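Local coordinates for venom allergen-like (VAL) 4 protein (Schistosoma mansoni, PDB 4P27) that binds lipids as a member of the SCP/TAPS (CAP) superfamily, although it lacks the prototypical CAP motifs, at residues K20-C25 and R148-K153; K89-E94 and C138-G143; K96-E101 and K110-M115. All coordinates share one frame; numbering follows the deposited sequence.

Contact 1. Residues K20-C25 and R148-K153; sequences KDVKNC and RPYEAK. With NAG (2-acetamido-2-deoxy-beta-D-glucopyranose), chain B.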
loop_
_atom_site.group_PDB
_atom_site.type_symbol
_atom_site.label_atom_id
_atom_site.label_comp_id
_atom_site.label_asym_id
_atom_site.label_seq_id
_atom_site.Cartn_x
_atom_site.Cartn_y
_atom_site.Cartn_z
ATOM N N LYS A 20 10.191 6.650 -1.643
ATOM C CA LYS A 20 11.472 7.363 -1.732
ATOM C C LYS A 20 12.620 6.496 -1.234
ATOM O O LYS A 20 13.596 6.476 -1.870
ATOM C CB LYS A 20 11.461 8.677 -0.911
ATOM C CG LYS A 20 12.700 9.525 -1.227
ATOM C CD LYS A 20 12.523 10.990 -0.848
ATOM C CE LYS A 20 13.882 11.663 -0.736
ATOM N NZ LYS A 20 13.710 13.119 -0.528
ATOM N N ASP A 21 12.491 5.854 -0.065
ATOM C CA ASP A 21 13.458 4.945 0.443
ATOM C C ASP A 21 13.845 3.806 -0.517
ATOM O O ASP A 21 15.050 3.515 -0.647
ATOM C CB ASP A 21 12.919 4.286 1.652
ATOM C CG ASP A 21 12.978 5.185 2.869
ATOM O OD1 ASP A 21 13.527 6.264 2.746
ATOM O OD2 ASP A 21 12.481 4.788 3.920
ATOM N N VAL A 22 12.844 3.113 -1.118
ATOM C CA VAL A 22 13.170 1.984 -2.022
ATOM C C VAL A 22 13.942 2.493 -3.259
ATOM O O VAL A 22 14.851 1.786 -3.718
ATOM C CB VAL A 22 11.925 1.089 -2.378
ATOM C CG1 VAL A 22 11.025 1.716 -3.422
ATOM C CG2 VAL A 22 12.370 -0.304 -2.825
ATOM N N LYS A 23 13.635 3.694 -3.782
ATOM C CA LYS A 23 14.502 4.296 -4.835
ATOM C C LYS A 23 15.952 4.645 -4.454
ATOM O O LYS A 23 16.725 4.993 -5.335
ATOM C CB LYS A 23 13.923 5.537 -5.393
ATOM C CG LYS A 23 12.668 5.238 -6.101
ATOM C CD LYS A 23 12.298 6.371 -7.008
ATOM C CE LYS A 23 11.846 7.511 -6.164
ATOM N NZ LYS A 23 10.895 8.352 -6.933
ATOM N N ASN A 24 16.290 4.577 -3.174
ATOM C CA ASN A 24 17.552 5.099 -2.669
ATOM C C ASN A 24 18.200 4.104 -1.744
ATOM O O ASN A 24 18.880 4.527 -0.838
ATOM C CB ASN A 24 17.263 6.360 -1.852
ATOM C CG ASN A 24 16.969 7.510 -2.740
ATOM O OD1 ASN A 24 17.883 7.943 -3.420
ATOM N ND2 ASN A 24 15.678 7.907 -2.890
ATOM N N CYS A 25 17.922 2.797 -1.918
ATOM C CA CYS A 25 18.634 1.724 -1.216
ATOM C C CYS A 25 18.356 1.682 0.255
ATOM O O CYS A 25 19.159 1.166 1.016
ATOM C CB CYS A 25 20.156 1.801 -1.415
ATOM S SG CYS A 25 20.690 1.516 -3.096
ATOM N N ARG A 148 6.862 -8.482 -10.411
ATOM C CA ARG A 148 7.766 -7.710 -9.553
ATOM C C ARG A 148 7.222 -6.277 -9.507
ATOM O O ARG A 148 6.626 -5.755 -10.492
ATOM C CB ARG A 148 9.219 -7.800 -10.084
ATOM C CG ARG A 148 9.842 -9.202 -9.910
ATOM C CD ARG A 148 11.124 -9.283 -10.766
ATOM N NE ARG A 148 11.752 -10.604 -10.598
ATOM C CZ ARG A 148 11.387 -11.629 -11.385
ATOM N NH1 ARG A 148 10.509 -11.435 -12.347
ATOM N NH2 ARG A 148 11.887 -12.794 -11.233
ATOM N N PRO A 149 7.441 -5.587 -8.391
ATOM C CA PRO A 149 6.823 -4.232 -8.271
ATOM C C PRO A 149 7.381 -3.111 -9.122
ATOM O O PRO A 149 6.688 -2.093 -9.332
ATOM C CB PRO A 149 6.997 -3.905 -6.788
ATOM C CG PRO A 149 8.181 -4.763 -6.328
ATOM C CD PRO A 149 8.098 -6.035 -7.142
ATOM N N TYR A 150 8.626 -3.259 -9.586
ATOM C CA TYR A 150 9.364 -2.205 -10.278
ATOM C C TYR A 150 10.619 -2.743 -11.048
ATOM O O TYR A 150 11.056 -3.884 -10.860
ATOM C CB TYR A 150 9.787 -1.082 -9.301
ATOM C CG TYR A 150 10.617 -1.571 -8.090
ATOM C CD1 TYR A 150 11.973 -1.860 -8.212
ATOM C CD2 TYR A 150 10.008 -1.711 -6.834
ATOM C CE1 TYR A 150 12.718 -2.336 -7.099
ATOM C CE2 TYR A 150 10.730 -2.143 -5.723
ATOM C CZ TYR A 150 12.102 -2.446 -5.861
ATOM O OH TYR A 150 12.777 -2.960 -4.758
ATOM N N GLU A 151 11.260 -1.877 -11.814
ATOM C CA GLU A 151 12.543 -2.263 -12.446
ATOM C C GLU A 151 13.674 -1.889 -11.501
ATOM O O GLU A 151 13.692 -0.752 -11.013
ATOM C CB GLU A 151 12.775 -1.393 -13.609
ATOM C CG GLU A 151 12.025 -1.692 -14.869
ATOM C CD GLU A 151 12.546 -0.736 -15.950
ATOM O OE1 GLU A 151 13.676 -0.203 -15.798
ATOM O OE2 GLU A 151 11.821 -0.490 -16.927
ATOM N N ALA A 152 14.617 -2.795 -11.290
ATOM C CA ALA A 152 15.794 -2.496 -10.453
ATOM C C ALA A 152 16.777 -1.503 -11.150
ATOM O O ALA A 152 16.747 -1.336 -12.368
ATOM C CB ALA A 152 16.515 -3.798 -10.130
ATOM N N LYS A 153 17.628 -0.853 -10.380
ATOM C CA LYS A 153 18.735 -0.056 -10.930
ATOM C C LYS A 153 19.904 -0.412 -10.016
ATOM O O LYS A 153 19.718 -1.122 -8.990
ATOM C CB LYS A 153 18.452 1.458 -10.932
ATOM C CG LYS A 153 18.564 2.029 -9.489
ATOM C CD LYS A 153 18.377 3.555 -9.426
ATOM C CE LYS A 153 18.387 3.990 -7.953
ATOM N NZ LYS A 153 17.953 5.418 -7.867
HETATM C C1 NAG B . 7.239 -0.535 -14.028
HETATM C C2 NAG B . 7.662 0.291 -15.254
HETATM C C3 NAG B . 7.681 -0.505 -16.521
HETATM C C4 NAG B . 8.490 -1.748 -16.281
HETATM C C5 NAG B . 7.828 -2.551 -15.184
HETATM C C6 NAG B . 8.536 -3.874 -15.065
HETATM C C7 NAG B . 6.962 2.519 -14.844
HETATM C C8 NAG B . 5.942 3.568 -15.066
HETATM N N2 NAG B . 6.804 1.408 -15.501
HETATM O O3 NAG B . 8.244 0.287 -17.558
HETATM O O4 NAG B . 8.538 -2.496 -17.458
HETATM O O5 NAG B . 7.860 -1.804 -13.983
HETATM O O6 NAG B . 8.046 -4.629 -13.985
HETATM O O7 NAG B . 7.856 2.711 -14.078
HETATM O O HOH W 1 19.154 6.946 -5.754
#
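Lys-153 and Lys-23 form the polar half of this contact, Val-22 and Tyr-150 the apolar half. The ammonium of Lys-153 donates to a backbone carbonyl, NZ lying 2.8 Å from Lys-23 O, and the C=O...NZ angle of 163° puts the nitrogen nearly along the C=O axis. Lys-153 CG sits between the backbone N and the carbonyl carbon (chi1 74°); from there the chain runs extended, carrying NZ across to the turn. A water is the second partner of this ammonium, 2.9 Å from Lys-153 NZ and 2.8 Å from Asn-24 OD1, which makes a bridge to the Asn-24 amide. The other end of that amide is held as well: Asn-24 ND2 donates to Lys-20 O over 2.7 Å, with the carbonyl oxygen close to the amide plane. This bond fixes the rotation of the Asn-24 side chain, and the water probably helps.

In the CAP fold, an alpha-beta-alpha sandwich, this is where the tail after the last strand passes helix 6-22 and the turn after it. Val-22 to Cys-25 form a type I beta turn there, and the disulfide of Cys-25 with Cys-158 joins the turn to the same tail further along.

Val-22 meets Tyr-150 through one methyl: CG2 comes within 3.7 Å of Tyr-150 CZ and 3.3 Å of Tyr-150 OH, approaching the ring obliquely. That methyl is the branch anti to the backbone N, which turns it to the tyrosine. The phenol oxygen donates a hydrogen bond to Pro-31 O, so the valine packs beside a hydroxyl whose polar partner is supplied by a neighbouring loop. On the tail's other flank Glu-151 OE2 makes a van der Waals approach to C4 of the N-linked sugar at 3.6 Å.

Contact 2. Residues K89-E94 and C138-G143; sequences KDWLEE and CNYAPG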
loop_
_atom_site.group_PDB
_atom_site.type_symbol
_atom_site.label_atom_id
_atom_site.label_comp_id
_atom_site.label_asym_id
_atom_site.label_seq_id
_atom_site.Cartn_x
_atom_site.Cartn_y
_atom_site.Cartn_z
ATOM N N LYS A 89 3.753 0.035 9.451
ATOM C CA LYS A 89 5.009 -0.627 9.669
ATOM C C LYS A 89 4.864 -2.140 9.449
ATOM O O LYS A 89 5.757 -2.792 8.913
ATOM C CB LYS A 89 5.445 -0.397 11.111
ATOM C CG LYS A 89 6.943 -0.533 11.255
ATOM C CD LYS A 89 7.394 -1.122 12.595
ATOM C CE LYS A 89 8.909 -0.904 12.709
ATOM N NZ LYS A 89 9.450 -0.915 14.095
ATOM N N ASP A 90 3.751 -2.700 9.897
ATOM C CA ASP A 90 3.455 -4.070 9.561
ATOM C C ASP A 90 3.412 -4.338 8.018
ATOM O O ASP A 90 3.976 -5.334 7.502
ATOM C CB ASP A 90 2.131 -4.446 10.177
ATOM C CG ASP A 90 1.742 -5.855 9.870
ATOM O OD1 ASP A 90 2.522 -6.743 10.192
ATOM O OD2 ASP A 90 0.658 -6.115 9.314
ATOM N N TRP A 91 2.718 -3.476 7.280
ATOM C CA TRP A 91 2.687 -3.649 5.826
ATOM C C TRP A 91 4.115 -3.559 5.265
ATOM O O TRP A 91 4.547 -4.394 4.450
ATOM C CB TRP A 91 1.833 -2.535 5.180
ATOM C CG TRP A 91 0.385 -2.645 5.417
ATOM C CD1 TRP A 91 -0.279 -3.643 6.029
ATOM C CD2 TRP A 91 -0.587 -1.658 5.038
ATOM N NE1 TRP A 91 -1.671 -3.342 6.082
ATOM C CE2 TRP A 91 -1.843 -2.117 5.446
ATOM C CE3 TRP A 91 -0.501 -0.414 4.336
ATOM C CZ2 TRP A 91 -3.008 -1.378 5.222
ATOM C CZ3 TRP A 91 -1.644 0.284 4.150
ATOM C CH2 TRP A 91 -2.872 -0.171 4.597
ATOM N N LEU A 92 4.845 -2.514 5.645
ATOM C CA LEU A 92 6.212 -2.322 5.124
ATOM C C LEU A 92 7.154 -3.543 5.341
ATOM O O LEU A 92 7.866 -3.986 4.434
ATOM C CB LEU A 92 6.819 -1.016 5.756
ATOM C CG LEU A 92 8.355 -0.867 5.569
ATOM C CD1 LEU A 92 8.710 -0.698 4.098
ATOM C CD2 LEU A 92 8.884 0.342 6.364
ATOM N N GLU A 93 7.147 -4.094 6.547
ATOM C CA GLU A 93 8.203 -5.025 6.941
ATOM C C GLU A 93 7.952 -6.375 6.337
ATOM O O GLU A 93 8.773 -7.260 6.492
ATOM C CB GLU A 93 8.239 -5.210 8.442
ATOM C CG GLU A 93 8.122 -3.891 9.128
ATOM C CD GLU A 93 9.287 -3.614 9.978
ATOM O OE1 GLU A 93 10.327 -3.270 9.424
ATOM O OE2 GLU A 93 9.131 -3.764 11.186
ATOM N N GLU A 94 6.844 -6.526 5.634
ATOM C CA GLU A 94 6.729 -7.646 4.763
ATOM C C GLU A 94 7.820 -7.699 3.737
ATOM O O GLU A 94 7.943 -8.728 3.077
ATOM C CB GLU A 94 5.405 -7.613 4.012
ATOM C CG GLU A 94 4.213 -7.749 4.911
ATOM C CD GLU A 94 2.951 -7.817 4.088
ATOM O OE1 GLU A 94 2.986 -7.696 2.823
ATOM O OE2 GLU A 94 1.916 -7.971 4.705
ATOM N N CYS A 138 -6.595 0.888 2.575
ATOM C CA CYS A 138 -5.988 1.744 1.501
ATOM C C CYS A 138 -6.337 1.153 0.181
ATOM O O CYS A 138 -6.203 -0.082 0.015
ATOM C CB CYS A 138 -4.468 1.824 1.591
ATOM S SG CYS A 138 -3.903 2.937 2.905
ATOM N N ASN A 139 -6.848 2.022 -0.694
ATOM C CA ASN A 139 -7.115 1.710 -2.098
ATOM C C ASN A 139 -6.072 2.361 -2.948
ATOM O O ASN A 139 -5.601 3.473 -2.642
ATOM C CB ASN A 139 -8.494 2.127 -2.582
ATOM C CG ASN A 139 -9.578 1.323 -1.935
ATOM O OD1 ASN A 139 -9.392 0.143 -1.725
ATOM N ND2 ASN A 139 -10.731 1.976 -1.568
ATOM N N TYR A 140 -5.679 1.635 -4.002
ATOM C CA TYR A 140 -4.596 2.053 -4.884
ATOM C C TYR A 140 -5.112 1.860 -6.375
ATOM O O TYR A 140 -5.783 0.903 -6.669
ATOM C CB TYR A 140 -3.401 1.151 -4.714
ATOM C CG TYR A 140 -2.875 1.076 -3.293
ATOM C CD1 TYR A 140 -3.430 0.155 -2.356
ATOM C CD2 TYR A 140 -1.824 1.952 -2.854
ATOM C CE1 TYR A 140 -2.945 0.074 -1.040
ATOM C CE2 TYR A 140 -1.323 1.855 -1.517
ATOM C CZ TYR A 140 -1.923 0.951 -0.628
ATOM O OH TYR A 140 -1.469 0.842 0.665
ATOM N N ALA A 141 -4.755 2.782 -7.274
ATOM C CA ALA A 141 -5.125 2.725 -8.717
ATOM C C ALA A 141 -3.878 3.084 -9.541
ATOM O O ALA A 141 -3.302 4.128 -9.324
ATOM C CB ALA A 141 -6.221 3.754 -9.003
ATOM N N PRO A 142 -3.477 2.234 -10.511
ATOM C CA PRO A 142 -4.065 0.884 -10.767
ATOM C C PRO A 142 -3.613 0.004 -9.634
ATOM O O PRO A 142 -2.706 0.388 -8.875
ATOM C CB PRO A 142 -3.380 0.387 -12.096
ATOM C CG PRO A 142 -2.474 1.470 -12.509
ATOM C CD PRO A 142 -2.580 2.701 -11.581
ATOM N N GLY A 143 -4.189 -1.176 -9.499
ATOM C CA GLY A 143 -3.660 -2.110 -8.489
ATOM C C GLY A 143 -2.447 -2.870 -9.017
ATOM O O GLY A 143 -1.980 -2.612 -10.102
#
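Trp-91 reaches from helix 84-93 to Cys-138 and Tyr-140 on strand 133-141 across a backbone gap of 11.1 Å between the CA atoms of Trp-91 and Cys-138. Its CB points to the strand, and CG lies anti to the carbonyl carbon (chi1 -71°), sending the indole outward from the helix. On the five-membered ring, NE1 donates a hydrogen bond to Leu-78 O of strand 75-81, which fixes the ring's polar side. The six-membered ring makes the contact itself. CE3 comes first, 4.0 Å from Tyr-140 OH, and CZ3 is nearer that oxygen at 3.5 Å. Cys-138 SG sits against the CZ3-CH2 edge, equally 3.7 Å from Trp-91 CZ3 and CH2, with Cys-138 CB 3.9 Å from CH2. The sulfur stands 4.8 Å from the centroid of the six-membered ring and 88° off its normal, which defines an edge-on sulfur-aromatic contact. This SG is tied to Cys-125 in a disulfide, so no thiol hydrogen points at the ring. The indole C-H edge, probably slightly positive, therefore meets a disulfide sulfur, while the Tyr-140 hydroxyl, already hydrogen-bonded to His-15 NE2, packs obliquely near CZ3, consistent with weakly polar packing in the buried core between helix and sheet.

Contact 3. Residues K96-E101 and K110-M115; sequences KNYNFE and KNYKQM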
loop_
_atom_site.group_PDB
_atom_site.type_symbol
_atom_site.label_atom_id
_atom_site.label_comp_id
_atom_site.label_asym_id
_atom_site.label_seq_id
_atom_site.Cartn_x
_atom_site.Cartn_y
_atom_site.Cartn_z
ATOM N N LYS A 96 10.737 -8.227 4.425
ATOM C CA LYS A 96 11.562 -9.345 4.903
ATOM C C LYS A 96 11.190 -10.670 4.260
ATOM O O LYS A 96 11.970 -11.579 4.320
ATOM C CB LYS A 96 11.464 -9.471 6.395
ATOM C CG LYS A 96 12.109 -8.275 7.046
ATOM C CD LYS A 96 11.654 -8.044 8.469
ATOM C CE LYS A 96 12.746 -7.180 9.055
ATOM N NZ LYS A 96 12.288 -6.375 10.200
ATOM N N ASN A 97 10.006 -10.772 3.655
ATOM C CA ASN A 97 9.528 -12.020 3.152
ATOM C C ASN A 97 9.694 -12.062 1.680
ATOM O O ASN A 97 9.346 -13.068 1.068
ATOM C CB ASN A 97 8.044 -12.199 3.456
ATOM C CG ASN A 97 7.714 -12.072 4.942
ATOM O OD1 ASN A 97 8.499 -12.448 5.799
ATOM N ND2 ASN A 97 6.543 -11.544 5.243
ATOM N N TYR A 98 10.145 -10.966 1.069
ATOM C CA TYR A 98 10.029 -10.875 -0.412
ATOM C C TYR A 98 11.373 -11.078 -1.084
ATOM O O TYR A 98 12.308 -10.508 -0.667
ATOM C CB TYR A 98 9.411 -9.540 -0.843
ATOM C CG TYR A 98 9.257 -9.451 -2.320
ATOM C CD1 TYR A 98 8.440 -10.386 -3.036
ATOM C CD2 TYR A 98 9.921 -8.489 -3.044
ATOM C CE1 TYR A 98 8.279 -10.311 -4.376
ATOM C CE2 TYR A 98 9.760 -8.401 -4.431
ATOM C CZ TYR A 98 8.941 -9.322 -5.074
ATOM O OH TYR A 98 8.823 -9.276 -6.428
ATOM N N ASN A 99 11.471 -11.964 -2.076
ATOM C CA ASN A 99 12.631 -12.080 -2.921
ATOM C C ASN A 99 12.372 -11.560 -4.269
ATOM O O ASN A 99 11.747 -12.222 -5.093
ATOM C CB ASN A 99 13.097 -13.562 -3.049
ATOM C CG ASN A 99 14.364 -13.758 -3.939
ATOM O OD1 ASN A 99 14.704 -12.970 -4.797
ATOM N ND2 ASN A 99 14.958 -14.896 -3.810
ATOM N N PHE A 100 12.983 -10.412 -4.569
ATOM C CA PHE A 100 12.741 -9.767 -5.835
ATOM C C PHE A 100 13.259 -10.614 -7.023
ATOM O O PHE A 100 12.599 -10.740 -8.095
ATOM C CB PHE A 100 13.428 -8.398 -5.723
ATOM C CG PHE A 100 13.242 -7.520 -6.902
ATOM C CD1 PHE A 100 13.957 -7.759 -8.102
ATOM C CD2 PHE A 100 12.350 -6.450 -6.847
ATOM C CE1 PHE A 100 13.767 -6.951 -9.203
ATOM C CE2 PHE A 100 12.144 -5.677 -7.982
ATOM C CZ PHE A 100 12.880 -5.896 -9.129
ATOM N N GLU A 101 14.485 -11.129 -6.890
ATOM C CA GLU A 101 15.121 -11.906 -8.051
ATOM C C GLU A 101 14.225 -13.053 -8.532
ATOM O O GLU A 101 13.825 -13.135 -9.735
ATOM C CB GLU A 101 16.411 -12.529 -7.572
ATOM C CG GLU A 101 17.511 -11.551 -7.433
ATOM C CD GLU A 101 18.870 -12.251 -7.318
ATOM O OE1 GLU A 101 19.164 -13.145 -8.132
ATOM O OE2 GLU A 101 19.649 -11.921 -6.401
ATOM N N LYS A 110 2.001 -9.186 0.036
ATOM C CA LYS A 110 1.082 -8.403 -0.818
ATOM C C LYS A 110 1.038 -6.930 -0.403
ATOM O O LYS A 110 0.914 -6.093 -1.247
ATOM C CB LYS A 110 -0.381 -8.789 -0.716
ATOM C CG LYS A 110 -0.870 -10.185 -0.956
ATOM C CD LYS A 110 -2.315 -10.182 -0.366
ATOM C CE LYS A 110 -3.028 -11.527 -0.501
ATOM N NZ LYS A 110 -2.136 -12.478 -1.236
ATOM N N ASN A 111 1.041 -6.629 0.892
ATOM C CA ASN A 111 0.919 -5.221 1.299
ATOM C C ASN A 111 2.180 -4.454 0.895
ATOM O O ASN A 111 2.094 -3.403 0.340
ATOM C CB ASN A 111 0.723 -5.177 2.836
ATOM C CG ASN A 111 -0.571 -5.863 3.242
ATOM O OD1 ASN A 111 -1.605 -5.572 2.675
ATOM N ND2 ASN A 111 -0.495 -6.855 4.135
ATOM N N TYR A 112 3.373 -4.973 1.232
ATOM C CA TYR A 112 4.634 -4.364 0.789
ATOM C C TYR A 112 4.722 -4.152 -0.732
ATOM O O TYR A 112 5.020 -3.034 -1.238
ATOM C CB TYR A 112 5.835 -5.214 1.309
ATOM C CG TYR A 112 7.114 -4.747 0.643
ATOM C CD1 TYR A 112 7.669 -3.523 0.961
ATOM C CD2 TYR A 112 7.690 -5.495 -0.407
ATOM C CE1 TYR A 112 8.824 -3.070 0.300
ATOM C CE2 TYR A 112 8.851 -5.064 -1.053
ATOM C CZ TYR A 112 9.378 -3.832 -0.705
ATOM O OH TYR A 112 10.477 -3.338 -1.320
ATOM N N LYS A 113 4.419 -5.206 -1.529
ATOM C CA LYS A 113 4.495 -5.073 -2.964
ATOM C C LYS A 113 3.575 -3.990 -3.546
ATOM O O LYS A 113 3.972 -3.267 -4.449
ATOM C CB LYS A 113 4.226 -6.423 -3.724
ATOM C CG LYS A 113 5.279 -7.516 -3.502
ATOM C CD LYS A 113 4.870 -8.811 -4.252
ATOM C CE LYS A 113 5.117 -8.672 -5.753
ATOM N NZ LYS A 113 4.853 -10.015 -6.435
ATOM N N GLN A 114 2.361 -3.898 -3.027
ATOM C CA GLN A 114 1.449 -2.875 -3.445
ATOM C C GLN A 114 1.999 -1.476 -3.070
ATOM O O GLN A 114 1.818 -0.533 -3.848
ATOM C CB GLN A 114 0.079 -3.073 -2.773
ATOM C CG GLN A 114 -0.899 -1.970 -3.153
ATOM C CD GLN A 114 -1.229 -1.995 -4.693
ATOM O OE1 GLN A 114 -2.107 -2.742 -5.113
ATOM N NE2 GLN A 114 -0.594 -1.135 -5.486
ATOM N N MET A 115 2.630 -1.348 -1.882
ATOM C CA MET A 115 3.162 -0.007 -1.489
ATOM C C MET A 115 4.278 0.447 -2.407
ATOM O O MET A 115 4.399 1.610 -2.636
ATOM C CB MET A 115 3.718 -0.008 -0.047
ATOM C CG MET A 115 2.577 -0.117 1.025
ATOM S SD MET A 115 3.323 -0.128 2.696
ATOM C CE MET A 115 3.780 1.528 2.819
#
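Tyr-98 and Lys-113 cross at about a right angle, Lys-113 CG standing over one face of the phenol ring. The evidence for a CH-pi contact is the position of this CG, 4.3 Å from the centroid of the Tyr-98 ring and only 12° off its normal. Further along, Lys-113 CD lies 3.7 Å from Tyr-98 CE1, and Lys-113 CE is 3.8 Å from Tyr-98 OH, so these two methylenes pass along the rim at CE1 toward the hydroxyl. A bend at chi3 (76°) keeps the chain beside the tyrosine. The tyrosine itself is placed by chi1 near 180°, CG anti to the backbone N, with the ring reaching from strand 98-99 to the helix.

The polar ends of both residues lie together. Asn-103 OD1 accepts hydrogen bonds from Tyr-98 OH and from Lys-113 NZ, which donates to Asp-147 O too. These bonds hold the lysine tip while its aliphatic part lies against the aromatic ring. On the opposite face of Tyr-98 sits Phe-100 N, 3.8 Å above the plane and offset toward the rim.

Tyr-112, one residue before Lys-113 on the helix, also crosses Tyr-98 at about a right angle. Their closest atoms are Tyr-98 CD2 and Tyr-112 CE2, 4.1 Å apart, and CD2 meets Tyr-112 at the ring edge, near its plane. Tyr-112 also packs on Val-22 of helix 6-22. Such aromatic and aliphatic packing joins the short two-stranded sheet of 98-99 and 104-105 to helix 110-115 within the alpha-beta-alpha sandwich of the CAP fold.

Overall arrangement
From the N terminus, 20-25 lies on helix 6-22 and the turn that follows, where contact 1 opens the longest loop, closed only at 148-153 after the last strand. Within it, contact 2 runs from helix 84-93 to strand 133-141, and contact 3 closes the short loop between 96-101 and 110-115 inside contact 2. The three are therefore nested without crossing. Contacts 2 and 3 meet through Glu-94, which probably hydrogen-bonds to Asn-111 and to the backbone of Tyr-112. Contacts 1 and 3 meet where Arg-148 reaches the carbonyls of Phe-100 and Glu-101. Contact 3 touches both of the others and lies between the C-terminal tail and the buried contact 2.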